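Local structure of 3-oxosteroid 1-dehydrogenase (Sterolibacterium denitrificans, 7P18) at residues Cys346-Gly351 / Arg355-Ala360; Tyr371-His374 / Ser379-Pro382; Ala383-Asp388 / Tyr395-Leu400; Phe456-Asn461 / Pro476-Ile481; Gly494-Lys499 / Lys534-Ala539. The protein probably catalyses the FAD-dependent introduction of the Delta(1) double bond into 3-oxosteroids, passing the electrons on to an acceptor. All coordinates share one frame; numbering follows the deposited sequence.

Contact 1. Residues Cys346-Gly351 / Arg355-Ala360; sequences CIVVNG and RFINEA
At an outer strand of an antiparallel sheet, Val348 of strand 347-349 meets Glu359 and Phe356 of the loop that follows. Val348 N donates to Glu359 OE2 on its anti lone pair, a nearly straight bond of 2.9 Å (170°). Glu359 OE2 takes Arg355 NE on its syn lone pair at 2.9 Å, and Arg355 NH2 reaches Glu359 OE1, also at 2.9 Å. The guanidinium thus holds the carboxylate side-on, and three bonds fix the carboxylate's rotation. A bend at chi2 (77°) folds the Glu359 chain back to the strand and leaves its CG 3.8 Å from Val348 CG2, the two side chains running antiparallel alongside each other. Asp453 gives Arg355 NH2 a second salt bridge, which probably stabilises its charge. The other methyl of Val348, CG1, sits 3.9 Å from Phe356 CZ, while Asn350 N lies at the edge of that ring. A water accepts from Phe356 N at 2.8 Å and lies 2.7 Å from Val348 O. Strand 383-387 pairs with one flank of the strand through Ile347 and Val349; on the other the Glu359 carboxylate takes the outward N-H of Val348, as at an edge strand of a beta sheet, where N-H groups lack a neighbouring strand.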
# COMPACT_ATOMS: atom_id res chain seq x y z
N CYS A 346 13.67 -5.60 18.75
CA CYS A 346 12.37 -6.34 18.64
C CYS A 346 12.59 -7.65 17.90
O CYS A 346 13.41 -7.68 16.95
CB CYS A 346 11.30 -5.49 18.01
SG CYS A 346 11.54 -5.14 16.25
N ILE A 347 11.90 -8.71 18.31
CA ILE A 347 11.99 -10.02 17.60
C ILE A 347 10.58 -10.52 17.32
O ILE A 347 9.67 -10.15 18.06
CB ILE A 347 12.83 -11.06 18.37
CG1 ILE A 347 12.32 -11.36 19.78
CG2 ILE A 347 14.30 -10.65 18.37
CD1 ILE A 347 12.94 -12.64 20.33
N VAL A 348 10.45 -11.33 16.27
CA VAL A 348 9.17 -12.00 15.95
C VAL A 348 9.35 -13.48 16.20
O VAL A 348 10.29 -14.06 15.67
CB VAL A 348 8.76 -11.68 14.49
CG1 VAL A 348 7.60 -12.56 14.04
CG2 VAL A 348 8.42 -10.19 14.41
N VAL A 349 8.39 -14.07 16.92
CA VAL A 349 8.43 -15.52 17.25
C VAL A 349 7.07 -16.14 16.94
O VAL A 349 6.05 -15.43 16.94
CB VAL A 349 8.82 -15.76 18.72
CG1 VAL A 349 10.23 -15.23 18.98
CG2 VAL A 349 7.78 -15.17 19.68
N ASN A 350 7.12 -17.45 16.69
CA ASN A 350 5.94 -18.35 16.61
C ASN A 350 5.59 -18.83 18.02
O ASN A 350 6.19 -18.32 19.00
CB ASN A 350 6.18 -19.51 15.63
CG ASN A 350 7.33 -20.41 16.00
OD1 ASN A 350 7.76 -20.45 17.15
ND2 ASN A 350 7.83 -21.19 15.06
N GLY A 351 4.63 -19.73 18.15
CA GLY A 351 4.13 -20.21 19.45
C GLY A 351 5.15 -21.05 20.18
O GLY A 351 5.02 -21.20 21.41
N ARG A 355 12.28 -17.69 16.31
CA ARG A 355 12.28 -16.77 15.14
C ARG A 355 12.15 -17.57 13.85
O ARG A 355 12.66 -18.72 13.81
CB ARG A 355 13.53 -15.89 15.14
CG ARG A 355 13.56 -14.88 16.27
CD ARG A 355 14.88 -14.11 16.29
NE ARG A 355 15.07 -13.31 15.08
CZ ARG A 355 16.13 -13.34 14.27
NH1 ARG A 355 17.16 -14.13 14.52
NH2 ARG A 355 16.16 -12.57 13.19
N PHE A 356 11.55 -17.00 12.80
CA PHE A 356 11.38 -17.72 11.50
C PHE A 356 11.59 -16.79 10.30
O PHE A 356 11.60 -17.32 9.13
CB PHE A 356 10.00 -18.37 11.40
CG PHE A 356 8.82 -17.46 11.57
CD1 PHE A 356 8.27 -16.82 10.49
CD2 PHE A 356 8.28 -17.21 12.82
CE1 PHE A 356 7.21 -15.96 10.65
CE2 PHE A 356 7.23 -16.33 12.99
CZ PHE A 356 6.69 -15.70 11.89
N ILE A 357 11.76 -15.49 10.56
CA ILE A 357 11.85 -14.45 9.51
C ILE A 357 12.76 -13.32 9.98
O ILE A 357 12.63 -12.87 11.13
CB ILE A 357 10.45 -13.94 9.12
CG1 ILE A 357 10.48 -12.98 7.93
CG2 ILE A 357 9.67 -13.32 10.29
CD1 ILE A 357 10.99 -13.57 6.63
N ASN A 358 13.56 -12.80 9.04
CA ASN A 358 14.19 -11.46 9.16
C ASN A 358 13.11 -10.46 9.55
O ASN A 358 12.20 -10.20 8.74
CB ASN A 358 14.95 -11.08 7.88
CG ASN A 358 15.54 -9.68 7.93
OD1 ASN A 358 15.48 -9.00 8.95
ND2 ASN A 358 16.12 -9.25 6.82
N GLU A 359 13.18 -9.86 10.75
CA GLU A 359 12.13 -8.92 11.19
C GLU A 359 12.08 -7.69 10.26
O GLU A 359 11.02 -7.10 10.16
CB GLU A 359 12.33 -8.41 12.61
CG GLU A 359 12.08 -9.46 13.68
CD GLU A 359 13.15 -10.50 13.91
OE1 GLU A 359 14.28 -10.35 13.35
OE2 GLU A 359 12.85 -11.47 14.62
N ALA A 360 13.20 -7.32 9.64
CA ALA A 360 13.28 -6.23 8.67
C ALA A 360 12.85 -6.68 7.26
O ALA A 360 12.96 -5.87 6.36
CB ALA A 360 14.70 -5.68 8.63
O HOH W 1 11.33 -14.22 13.22

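Contact 2. Residues Tyr371-His374 / Ser379-Pro382; sequences YENH and SAVP
His374, near the C-terminal end of helix 363-377, meets Ala380 and Val381 where the chain doubles back in a helix-to-strand connection leading to strand 383-387. The close contacts gather here. Ala380 N donates to His374 ND1 at 3.1 Å (163°), and the donor lies in the plane of the imidazole, only 6° out of it; with ND1 accepting, a ring proton would be expected on NE2. The ring is brought to the loop by a chi1 of -172°, which carries CG away from the backbone N. Val381 CB then stands over one face, a CH-pi contact 4.1 Å from the ring centroid, and Val381 CG2 comes within 3.8 Å of His374 CB. Asn373 adds to the tight side: its OD1, bonded to Ser377 OG and to Asn350 ND2, also touches the methyl of Ala380, with Asn373 OD1 3.4 Å from Ala380 CB. A cis peptide bond to Pro382 follows Val381 directly. On the solvent side, Glu372 is exposed and points away from the loop. The packing is loose toward Tyr371, whose hydroxyl is taken up by Pro287 O; a single methyl, Val381 CG2, lies over the rim of the phenol face, 4.2 Å from Tyr371 CD1.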
# COMPACT_ATOMS: atom_id res chain seq x y z
N TYR A 371 2.89 -17.63 6.77
CA TYR A 371 2.15 -18.81 6.22
C TYR A 371 3.10 -19.98 6.09
O TYR A 371 2.73 -21.13 6.41
CB TYR A 371 1.41 -18.46 4.93
CG TYR A 371 0.11 -17.73 5.13
CD1 TYR A 371 -1.02 -18.39 5.62
CD2 TYR A 371 0.01 -16.37 4.90
CE1 TYR A 371 -2.21 -17.71 5.81
CE2 TYR A 371 -1.18 -15.69 5.07
CZ TYR A 371 -2.29 -16.35 5.57
OH TYR A 371 -3.44 -15.66 5.71
N GLU A 372 4.32 -19.75 5.63
CA GLU A 372 5.30 -20.85 5.43
C GLU A 372 5.61 -21.48 6.79
O GLU A 372 5.60 -22.75 6.88
CB GLU A 372 6.56 -20.34 4.73
CG GLU A 372 7.45 -21.45 4.23
CD GLU A 372 8.33 -22.15 5.26
OE1 GLU A 372 8.56 -21.55 6.36
OE2 GLU A 372 8.78 -23.30 4.96
N ASN A 373 5.89 -20.68 7.82
CA ASN A 373 6.19 -21.27 9.16
C ASN A 373 4.92 -21.89 9.78
O ASN A 373 5.05 -22.91 10.46
CB ASN A 373 6.82 -20.27 10.10
CG ASN A 373 7.30 -20.96 11.35
OD1 ASN A 373 6.63 -20.93 12.37
ND2 ASN A 373 8.43 -21.64 11.25
N HIS A 374 3.75 -21.32 9.56
CA HIS A 374 2.47 -21.80 10.16
C HIS A 374 2.21 -23.24 9.68
O HIS A 374 1.74 -24.03 10.48
CB HIS A 374 1.34 -20.84 9.85
CG HIS A 374 0.08 -21.14 10.56
ND1 HIS A 374 -0.04 -20.98 11.92
CD2 HIS A 374 -1.11 -21.60 10.12
CE1 HIS A 374 -1.25 -21.33 12.30
NE2 HIS A 374 -1.94 -21.68 11.22
N SER A 379 1.66 -22.47 14.50
CA SER A 379 1.50 -21.34 15.43
C SER A 379 2.29 -20.11 14.95
O SER A 379 2.96 -19.51 15.78
CB SER A 379 1.95 -21.75 16.84
OG SER A 379 3.31 -22.19 16.79
N ALA A 380 2.16 -19.70 13.69
CA ALA A 380 2.80 -18.46 13.17
C ALA A 380 1.80 -17.52 12.52
O ALA A 380 2.21 -16.44 12.12
CB ALA A 380 3.91 -18.86 12.24
N VAL A 381 0.52 -17.89 12.39
CA VAL A 381 -0.54 -16.92 11.99
C VAL A 381 -1.59 -16.95 13.08
O VAL A 381 -2.27 -17.97 13.16
CB VAL A 381 -1.15 -17.31 10.63
CG1 VAL A 381 -2.27 -16.36 10.24
CG2 VAL A 381 -0.07 -17.37 9.54
N PRO A 382 -1.71 -15.92 13.96
CA PRO A 382 -0.76 -14.81 14.06
C PRO A 382 0.57 -15.21 14.69
O PRO A 382 0.73 -16.33 15.13
CB PRO A 382 -1.46 -13.80 14.96
CG PRO A 382 -2.33 -14.65 15.84
CD PRO A 382 -2.79 -15.78 14.94

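Contact 3. Residues Ala383-Asp388 / Tyr395-Leu400; sequences AWLIFD and YPMGPL
Met397 reaches across to Leu385 and Phe387 of strand 383-387 and can be followed atom by atom. Its CB leaves the backbone aimed at the strand. With chi1 at -170°, CG continues in that direction, coming 3.6 Å from Leu385 CD2 and 4.3 Å from Phe387 CE2. Two bends follow, at chi2 (57°) and chi3 (66°), and they curl the thioether round the end of the leucine. SD makes the closest approach of the contact, 3.5 Å from Leu385 CD2, and the terminal CE is still only 3.8 Å from that same methyl. One methyl group of Leu385 therefore touches three successive atoms of the methionine, the two side chains meeting tip to tip. Beside this pair, Leu400 CD1 lies 4.3 Å from Phe387 CZ, at the edge of the ring and near its plane. The contact is wholly apolar, and no hydrogen bond crosses it.

Met397 and Leu400 face the strand together because they are the ends of a type II' beta turn. Leu400 N donates to Met397 O at 3.0 Å, and Met397 N donates back to Leu400 O at 2.8 Å. Gly398, with its positive phi, takes the first corner and Pro399 the second. The strand itself runs between strands 347-349 and 486-502, antiparallel to both. Met397 packs in addition on Met489 of strand 486-502 and on Phe391 of helix 389-394, whose ring also meets that of Phe387, while Leu400 touches Arg392 of the same helix.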
# COMPACT_ATOMS: atom_id res chain seq x y z
N ALA A 383 1.53 -14.27 14.67
CA ALA A 383 2.85 -14.39 15.31
C ALA A 383 2.96 -13.28 16.34
O ALA A 383 1.98 -12.57 16.55
CB ALA A 383 3.95 -14.34 14.26
N TRP A 384 4.09 -13.22 17.05
CA TRP A 384 4.26 -12.37 18.25
C TRP A 384 5.49 -11.51 18.08
O TRP A 384 6.58 -12.06 17.80
CB TRP A 384 4.32 -13.22 19.53
CG TRP A 384 2.99 -13.86 19.78
CD1 TRP A 384 2.63 -15.12 19.39
CD2 TRP A 384 1.82 -13.24 20.33
NE1 TRP A 384 1.32 -15.34 19.70
CE2 TRP A 384 0.80 -14.21 20.29
CE3 TRP A 384 1.55 -12.00 20.90
CZ2 TRP A 384 -0.47 -13.96 20.77
CZ3 TRP A 384 0.28 -11.73 21.36
CH2 TRP A 384 -0.72 -12.70 21.29
N LEU A 385 5.31 -10.23 18.34
CA LEU A 385 6.44 -9.26 18.34
C LEU A 385 6.79 -8.94 19.79
O LEU A 385 5.87 -8.60 20.53
CB LEU A 385 6.01 -8.02 17.58
CG LEU A 385 7.06 -6.91 17.56
CD1 LEU A 385 8.10 -7.26 16.53
CD2 LEU A 385 6.42 -5.58 17.30
N ILE A 386 8.06 -9.12 20.16
CA ILE A 386 8.58 -8.99 21.56
C ILE A 386 9.63 -7.87 21.61
O ILE A 386 10.50 -7.82 20.71
CB ILE A 386 9.19 -10.32 22.01
CG1 ILE A 386 8.28 -11.52 21.70
CG2 ILE A 386 9.56 -10.23 23.49
CD1 ILE A 386 7.01 -11.57 22.52
N PHE A 387 9.53 -6.97 22.58
CA PHE A 387 10.59 -5.96 22.84
C PHE A 387 10.57 -5.56 24.33
O PHE A 387 9.64 -6.00 25.07
CB PHE A 387 10.40 -4.75 21.92
CG PHE A 387 9.05 -4.09 21.93
CD1 PHE A 387 8.72 -3.13 22.88
CD2 PHE A 387 8.10 -4.42 20.97
CE1 PHE A 387 7.50 -2.49 22.87
CE2 PHE A 387 6.87 -3.79 20.97
CZ PHE A 387 6.56 -2.84 21.92
N ASP A 388 11.56 -4.78 24.76
CA ASP A 388 11.74 -4.44 26.20
C ASP A 388 11.37 -3.00 26.46
O ASP A 388 10.90 -2.28 25.55
CB ASP A 388 13.15 -4.81 26.68
CG ASP A 388 14.26 -3.86 26.27
OD1 ASP A 388 13.96 -2.88 25.58
OD2 ASP A 388 15.42 -4.16 26.62
N TYR A 395 10.74 4.09 20.76
CA TYR A 395 10.30 3.80 19.36
C TYR A 395 8.80 3.66 19.26
O TYR A 395 8.16 3.22 20.20
CB TYR A 395 10.96 2.51 18.87
CG TYR A 395 12.46 2.53 18.85
CD1 TYR A 395 13.15 3.59 18.28
CD2 TYR A 395 13.19 1.48 19.35
CE1 TYR A 395 14.54 3.59 18.22
CE2 TYR A 395 14.58 1.49 19.32
CZ TYR A 395 15.25 2.54 18.75
OH TYR A 395 16.61 2.53 18.70
N PRO A 396 8.21 4.00 18.10
CA PRO A 396 6.80 3.74 17.83
C PRO A 396 6.67 2.26 17.44
O PRO A 396 7.67 1.64 17.09
CB PRO A 396 6.47 4.68 16.67
CG PRO A 396 7.74 4.78 15.91
CD PRO A 396 8.87 4.58 16.92
N MET A 397 5.45 1.74 17.50
CA MET A 397 5.12 0.40 16.94
C MET A 397 3.62 0.39 16.60
O MET A 397 2.79 0.19 17.50
CB MET A 397 5.48 -0.72 17.91
CG MET A 397 5.38 -2.12 17.27
SD MET A 397 6.37 -2.37 15.79
CE MET A 397 8.04 -2.26 16.44
N GLY A 398 3.30 0.64 15.34
CA GLY A 398 1.93 0.85 14.88
C GLY A 398 1.22 1.89 15.72
O GLY A 398 1.70 3.03 15.81
N PRO A 399 0.10 1.55 16.40
CA PRO A 399 -0.60 2.54 17.21
C PRO A 399 0.18 3.01 18.46
O PRO A 399 -0.19 4.01 18.97
CB PRO A 399 -1.88 1.80 17.64
CG PRO A 399 -1.45 0.35 17.67
CD PRO A 399 -0.52 0.21 16.49
N LEU A 400 1.22 2.31 18.90
CA LEU A 400 2.01 2.75 20.07
C LEU A 400 2.99 3.84 19.62
O LEU A 400 3.79 3.58 18.72
CB LEU A 400 2.81 1.61 20.68
CG LEU A 400 2.02 0.51 21.36
CD1 LEU A 400 2.99 -0.43 22.07
CD2 LEU A 400 1.03 1.09 22.34

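Contact 4. Residues Phe456-Asn461 / Pro476-Ile481; sequences FDKGGN and PCLAPI
The Lys458 side chain is stretched out along its whole length toward Cys477, starting from a chi1 of -170°, while a chi1 of -65° puts Cys477 SG anti to its own carbonyl carbon, which turns it to the CA of Gly459. The lysine chain lies along the cysteine. Lys458 CG is 3.8 Å and CE 3.7 Å from Cys477 CB, and beyond them NZ donates to Cys477 O at 2.9 Å. That donor lies in the carbonyl plane, at a C=O...N angle of 146°. Cys477 SG comes to 3.6 Å from Gly459 CA, an approach eased by the lack of a side chain there. Leu478 closes the flank of the lysine, its CD2 resting 4.1 Å from Lys458 CD.

Lys458 and Gly459 are the two corner residues of a type II beta turn, with Gly459 in the positive-phi position and Gly460 N bonded to Asp457 O at 3.0 Å. The turn lies in the loop between helices 434-450 and 462-466. Residues 476-481 follow helix 462-466 and lead to strand 486-502, so the contact ties together the loops entering and leaving that short helix. The ammonium group has a second acceptor in Arg341 O, and the carbonyl of Lys458 accepts from Asn475 ND2. Asp464, within the short helix, takes Gly459 N through OD2.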
# COMPACT_ATOMS: atom_id res chain seq x y z
N PHE A 456 18.88 -15.06 10.34
CA PHE A 456 18.12 -14.37 9.25
C PHE A 456 18.79 -13.08 8.75
O PHE A 456 18.15 -12.40 7.92
CB PHE A 456 16.69 -14.16 9.72
CG PHE A 456 16.00 -15.45 10.09
CD1 PHE A 456 15.69 -16.38 9.11
CD2 PHE A 456 15.75 -15.77 11.41
CE1 PHE A 456 15.10 -17.59 9.45
CE2 PHE A 456 15.16 -16.97 11.76
CZ PHE A 456 14.81 -17.87 10.77
N ASP A 457 20.00 -12.74 9.22
CA ASP A 457 20.81 -11.61 8.71
C ASP A 457 20.03 -10.29 8.75
O ASP A 457 20.26 -9.43 7.85
CB ASP A 457 21.36 -11.93 7.31
CG ASP A 457 22.53 -11.03 6.92
OD1 ASP A 457 23.33 -10.66 7.83
OD2 ASP A 457 22.63 -10.68 5.73
N LYS A 458 19.22 -10.03 9.79
CA LYS A 458 18.58 -8.69 9.95
C LYS A 458 19.68 -7.61 9.91
O LYS A 458 20.72 -7.79 10.57
CB LYS A 458 17.79 -8.55 11.23
CG LYS A 458 16.96 -7.29 11.28
CD LYS A 458 16.31 -7.06 12.64
CE LYS A 458 15.41 -5.86 12.60
NZ LYS A 458 15.02 -5.38 13.93
N GLY A 459 19.47 -6.55 9.10
CA GLY A 459 20.40 -5.41 8.98
C GLY A 459 21.56 -5.71 8.03
O GLY A 459 22.49 -4.86 7.97
N GLY A 460 21.52 -6.81 7.29
CA GLY A 460 22.62 -7.24 6.40
C GLY A 460 22.65 -6.53 5.05
O GLY A 460 23.51 -6.86 4.21
N ASN A 461 21.75 -5.59 4.78
CA ASN A 461 21.74 -4.84 3.51
C ASN A 461 21.16 -3.46 3.75
O ASN A 461 20.57 -3.26 4.81
CB ASN A 461 20.95 -5.62 2.45
CG ASN A 461 19.49 -5.69 2.79
OD1 ASN A 461 18.76 -4.69 2.67
ND2 ASN A 461 19.06 -6.84 3.25
N PRO A 476 22.44 -1.16 12.97
CA PRO A 476 21.38 -0.27 13.44
C PRO A 476 20.04 -1.00 13.62
O PRO A 476 19.11 -0.38 14.07
CB PRO A 476 21.24 0.79 12.35
CG PRO A 476 21.73 0.09 11.11
CD PRO A 476 22.78 -0.90 11.56
N CYS A 477 19.97 -2.26 13.20
CA CYS A 477 18.74 -3.10 13.30
C CYS A 477 18.78 -4.03 14.52
O CYS A 477 17.74 -4.74 14.75
CB CYS A 477 18.55 -3.95 12.04
SG CYS A 477 18.27 -2.94 10.56
N LEU A 478 19.90 -4.13 15.26
CA LEU A 478 20.02 -5.15 16.33
C LEU A 478 20.41 -4.46 17.66
O LEU A 478 21.41 -3.71 17.68
CB LEU A 478 21.07 -6.19 15.96
CG LEU A 478 20.75 -7.11 14.79
CD1 LEU A 478 21.95 -8.00 14.49
CD2 LEU A 478 19.50 -7.95 15.07
N ALA A 479 19.63 -4.68 18.72
CA ALA A 479 19.99 -4.22 20.10
C ALA A 479 19.58 -5.28 21.10
O ALA A 479 18.69 -6.10 20.83
CB ALA A 479 19.38 -2.86 20.42
N PRO A 480 20.21 -5.29 22.30
CA PRO A 480 19.80 -6.20 23.36
C PRO A 480 18.35 -6.05 23.83
O PRO A 480 17.81 -4.96 23.80
CB PRO A 480 20.73 -5.84 24.55
CG PRO A 480 21.91 -5.15 23.93
CD PRO A 480 21.37 -4.46 22.69
N ILE A 481 17.79 -7.15 24.30
CA ILE A 481 16.47 -7.21 24.98
C ILE A 481 16.75 -7.66 26.42
O ILE A 481 17.18 -8.81 26.59
CB ILE A 481 15.53 -8.18 24.24
CG1 ILE A 481 15.23 -7.70 22.81
CG2 ILE A 481 14.26 -8.37 25.06
CD1 ILE A 481 14.68 -8.79 21.91

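Contact 5. Residues Gly494-Lys499 / Lys534-Ala539; sequences GDIGTK and KAYPGA. With FAD (flavin-adenine dinucleotide), chain C.
Ile496 and Tyr536 meet beside the flavin, with Ile496 CD1 3.8 Å from Tyr536 OH and near the plane of the phenol ring, at its edge. The isoleucine packs over the isoalloxazine. Its CD1 is 3.5 Å from FAD N10 and 3.4 Å from C1' of the ribityl chain, while Ile496 CB lies 3.4 Å from FAD C9. A chi1 of 63° sends CG1, and with it CD1, along the flavin toward the tyrosine. Tyr536 OH stands 3.6 Å from FAD N1 but is hydrogen-bonded to the bound androstadienedione, at its O1.

Further out, Lys499 is tied to the backbone just before Tyr536. Bent at chi4 (-52°), it brings NZ to Ala535 O at 2.8 Å, the donor tilted 15° from the carbonyl plane, and Gly533 O is a second acceptor. Tyr119 OH takes Tyr536 N, and the Tyr536 ring meets that of Tyr363 edge-to-face. Behind Ile496 the chain turns a corner, and Asp495 OD1 accepts from Gly497 N at 2.9 Å in an Asx turn; Arg280 forms a salt bridge with Asp495 OD2.

One hydroxyl is thus hydrogen-bonded to the steroid product while standing over the face of the flavin's pyrimidine ring, above N1. Since a ketone can only accept, Tyr536 would be the donor; if O1 is the 3-oxo oxygen, this is consistent with its polarising that carbonyl in the substrate.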
# COMPACT_ATOMS: atom_id res chain seq x y z
N GLY A 494 -1.95 -9.65 7.95
CA GLY A 494 -2.73 -8.59 7.32
C GLY A 494 -2.40 -8.41 5.84
O GLY A 494 -1.62 -9.20 5.29
N ASP A 495 -3.01 -7.42 5.23
CA ASP A 495 -2.85 -7.08 3.81
C ASP A 495 -3.19 -5.61 3.62
O ASP A 495 -3.86 -5.00 4.45
CB ASP A 495 -3.74 -7.98 2.94
CG ASP A 495 -5.22 -7.70 3.14
OD1 ASP A 495 -5.67 -6.61 2.72
OD2 ASP A 495 -5.84 -8.51 3.87
N ILE A 496 -2.71 -5.06 2.52
CA ILE A 496 -3.07 -3.75 1.97
C ILE A 496 -3.85 -3.94 0.66
O ILE A 496 -3.93 -2.98 -0.12
CB ILE A 496 -1.78 -2.90 1.83
CG1 ILE A 496 -0.76 -3.48 0.85
CG2 ILE A 496 -1.17 -2.73 3.22
CD1 ILE A 496 0.55 -2.67 0.74
N GLY A 497 -4.50 -5.08 0.50
CA GLY A 497 -5.25 -5.42 -0.73
C GLY A 497 -4.87 -6.80 -1.21
O GLY A 497 -3.82 -7.29 -0.82
N THR A 498 -5.69 -7.41 -2.08
CA THR A 498 -5.33 -8.62 -2.82
C THR A 498 -4.43 -8.24 -4.01
O THR A 498 -4.46 -7.08 -4.48
CB THR A 498 -6.62 -9.38 -3.17
OG1 THR A 498 -7.49 -8.40 -3.72
CG2 THR A 498 -7.20 -10.01 -1.92
N LYS A 499 -3.64 -9.19 -4.47
CA LYS A 499 -2.56 -9.00 -5.47
C LYS A 499 -2.93 -9.61 -6.82
O LYS A 499 -2.37 -9.18 -7.86
CB LYS A 499 -1.30 -9.70 -4.93
CG LYS A 499 0.02 -9.33 -5.58
CD LYS A 499 1.19 -10.19 -5.08
CE LYS A 499 2.54 -9.50 -5.14
NZ LYS A 499 2.85 -8.93 -6.48
N LYS A 534 4.67 -12.38 -8.05
CA LYS A 534 4.60 -12.68 -6.59
C LYS A 534 5.61 -11.81 -5.83
O LYS A 534 6.09 -12.22 -4.79
CB LYS A 534 4.83 -14.17 -6.39
CG LYS A 534 3.76 -15.04 -7.01
CD LYS A 534 4.07 -16.51 -6.95
CE LYS A 534 3.04 -17.37 -7.62
NZ LYS A 534 3.44 -18.79 -7.47
N ALA A 535 5.90 -10.61 -6.35
CA ALA A 535 6.99 -9.77 -5.82
C ALA A 535 6.50 -8.35 -5.57
O ALA A 535 5.38 -7.99 -5.93
CB ALA A 535 8.17 -9.81 -6.75
N TYR A 536 7.33 -7.58 -4.88
CA TYR A 536 7.07 -6.18 -4.54
C TYR A 536 8.41 -5.46 -4.66
O TYR A 536 9.28 -5.69 -3.83
CB TYR A 536 6.55 -6.12 -3.11
CG TYR A 536 5.78 -4.90 -2.73
CD1 TYR A 536 6.32 -3.62 -2.77
CD2 TYR A 536 4.52 -5.05 -2.17
CE1 TYR A 536 5.57 -2.50 -2.39
CE2 TYR A 536 3.78 -3.96 -1.74
CZ TYR A 536 4.28 -2.68 -1.89
OH TYR A 536 3.48 -1.65 -1.48
N PRO A 537 8.65 -4.75 -5.78
CA PRO A 537 10.02 -4.35 -6.14
C PRO A 537 10.65 -3.27 -5.26
O PRO A 537 11.89 -3.25 -5.10
CB PRO A 537 9.84 -3.84 -7.57
CG PRO A 537 8.42 -3.38 -7.64
CD PRO A 537 7.68 -4.43 -6.84
N GLY A 538 9.81 -2.41 -4.70
CA GLY A 538 10.19 -1.25 -3.91
C GLY A 538 8.97 -0.50 -3.47
O GLY A 538 7.84 -0.82 -3.95
N ALA A 539 9.15 0.47 -2.60
CA ALA A 539 8.03 1.33 -2.15
C ALA A 539 7.37 1.96 -3.37
O ALA A 539 8.09 2.56 -4.21
CB ALA A 539 8.54 2.33 -1.14
PA FAD C . -8.30 1.52 -4.17
O1A FAD C . -7.30 2.60 -3.95
O2A FAD C . -8.75 0.87 -2.89
O5B FAD C . -9.53 2.16 -4.94
C5B FAD C . -10.65 1.31 -5.30
C4B FAD C . -11.90 2.12 -5.19
O4B FAD C . -12.98 1.41 -5.87
C3B FAD C . -12.40 2.39 -3.76
O3B FAD C . -12.67 3.77 -3.56
C2B FAD C . -13.65 1.52 -3.64
O2B FAD C . -14.57 1.99 -2.66
C1B FAD C . -14.14 1.49 -5.09
N9A FAD C . -15.03 0.38 -5.42
C8A FAD C . -15.03 -0.90 -4.93
N7A FAD C . -16.05 -1.62 -5.38
C5A FAD C . -16.73 -0.77 -6.24
C6A FAD C . -17.88 -0.93 -7.04
N6A FAD C . -18.64 -2.04 -7.05
N1A FAD C . -18.28 0.12 -7.78
C2A FAD C . -17.55 1.24 -7.74
N3A FAD C . -16.49 1.54 -6.97
C4A FAD C . -16.11 0.46 -6.26
N1 FAD C . 1.06 0.92 -2.19
C2 FAD C . 2.04 1.58 -2.83
O2 FAD C . 2.40 1.24 -3.98
N3 FAD C . 2.65 2.64 -2.29
C4 FAD C . 2.52 2.96 -0.95
O4 FAD C . 3.01 4.00 -0.55
C4X FAD C . 1.52 2.27 -0.21
N5 FAD C . 1.34 2.57 1.07
C5X FAD C . 0.31 1.93 1.73
C6 FAD C . 0.03 2.30 3.06
C7 FAD C . -1.08 1.80 3.74
C7M FAD C . -1.38 2.23 5.16
C8 FAD C . -1.96 0.95 3.05
C8M FAD C . -3.19 0.40 3.75
C9 FAD C . -1.65 0.52 1.78
C9A FAD C . -0.55 1.03 1.07
N10 FAD C . -0.22 0.63 -0.24
C10 FAD C . 0.80 1.25 -0.93
C1' FAD C . -1.11 -0.26 -0.99
C2' FAD C . -2.06 0.58 -1.87
O2' FAD C . -2.77 1.57 -1.13
C3' FAD C . -3.07 -0.28 -2.66
O3' FAD C . -2.47 -1.48 -3.15
C4' FAD C . -3.70 0.52 -3.78
O4' FAD C . -4.24 1.70 -3.21
C5' FAD C . -4.77 -0.23 -4.55
O5' FAD C . -5.32 0.72 -5.49
P FAD C . -6.64 0.36 -6.30
O1P FAD C . -6.87 1.57 -7.09
O2P FAD C . -6.60 -0.98 -6.89
O3P FAD C . -7.78 0.32 -5.13

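Contact 5 is the one at the active site, near the centre of the chain, with FAD and the steroid both at its side chains; contacts 1 to 4 lie farther out. Contacts 1, 3 and 5 share one antiparallel sheet: strand 347-349 bonds to strand 383-387, with Val349 N 2.8 Å from Trp384 O, and strand 383-387 in turn neighbours strand 486-502. The centres of contacts 1 and 5 are about 20 Å apart. Contact 2 joins contact 1 through Gly351 N and Ser379 O, 2.9 Å apart, and its chain runs straight into contact 3. Contact 4 packs against contact 1, where Asn358 OD1 lies 3.2 Å from Lys458 CG. In contact 3 the side chain of Met397 is about 11 Å from the bound steroid.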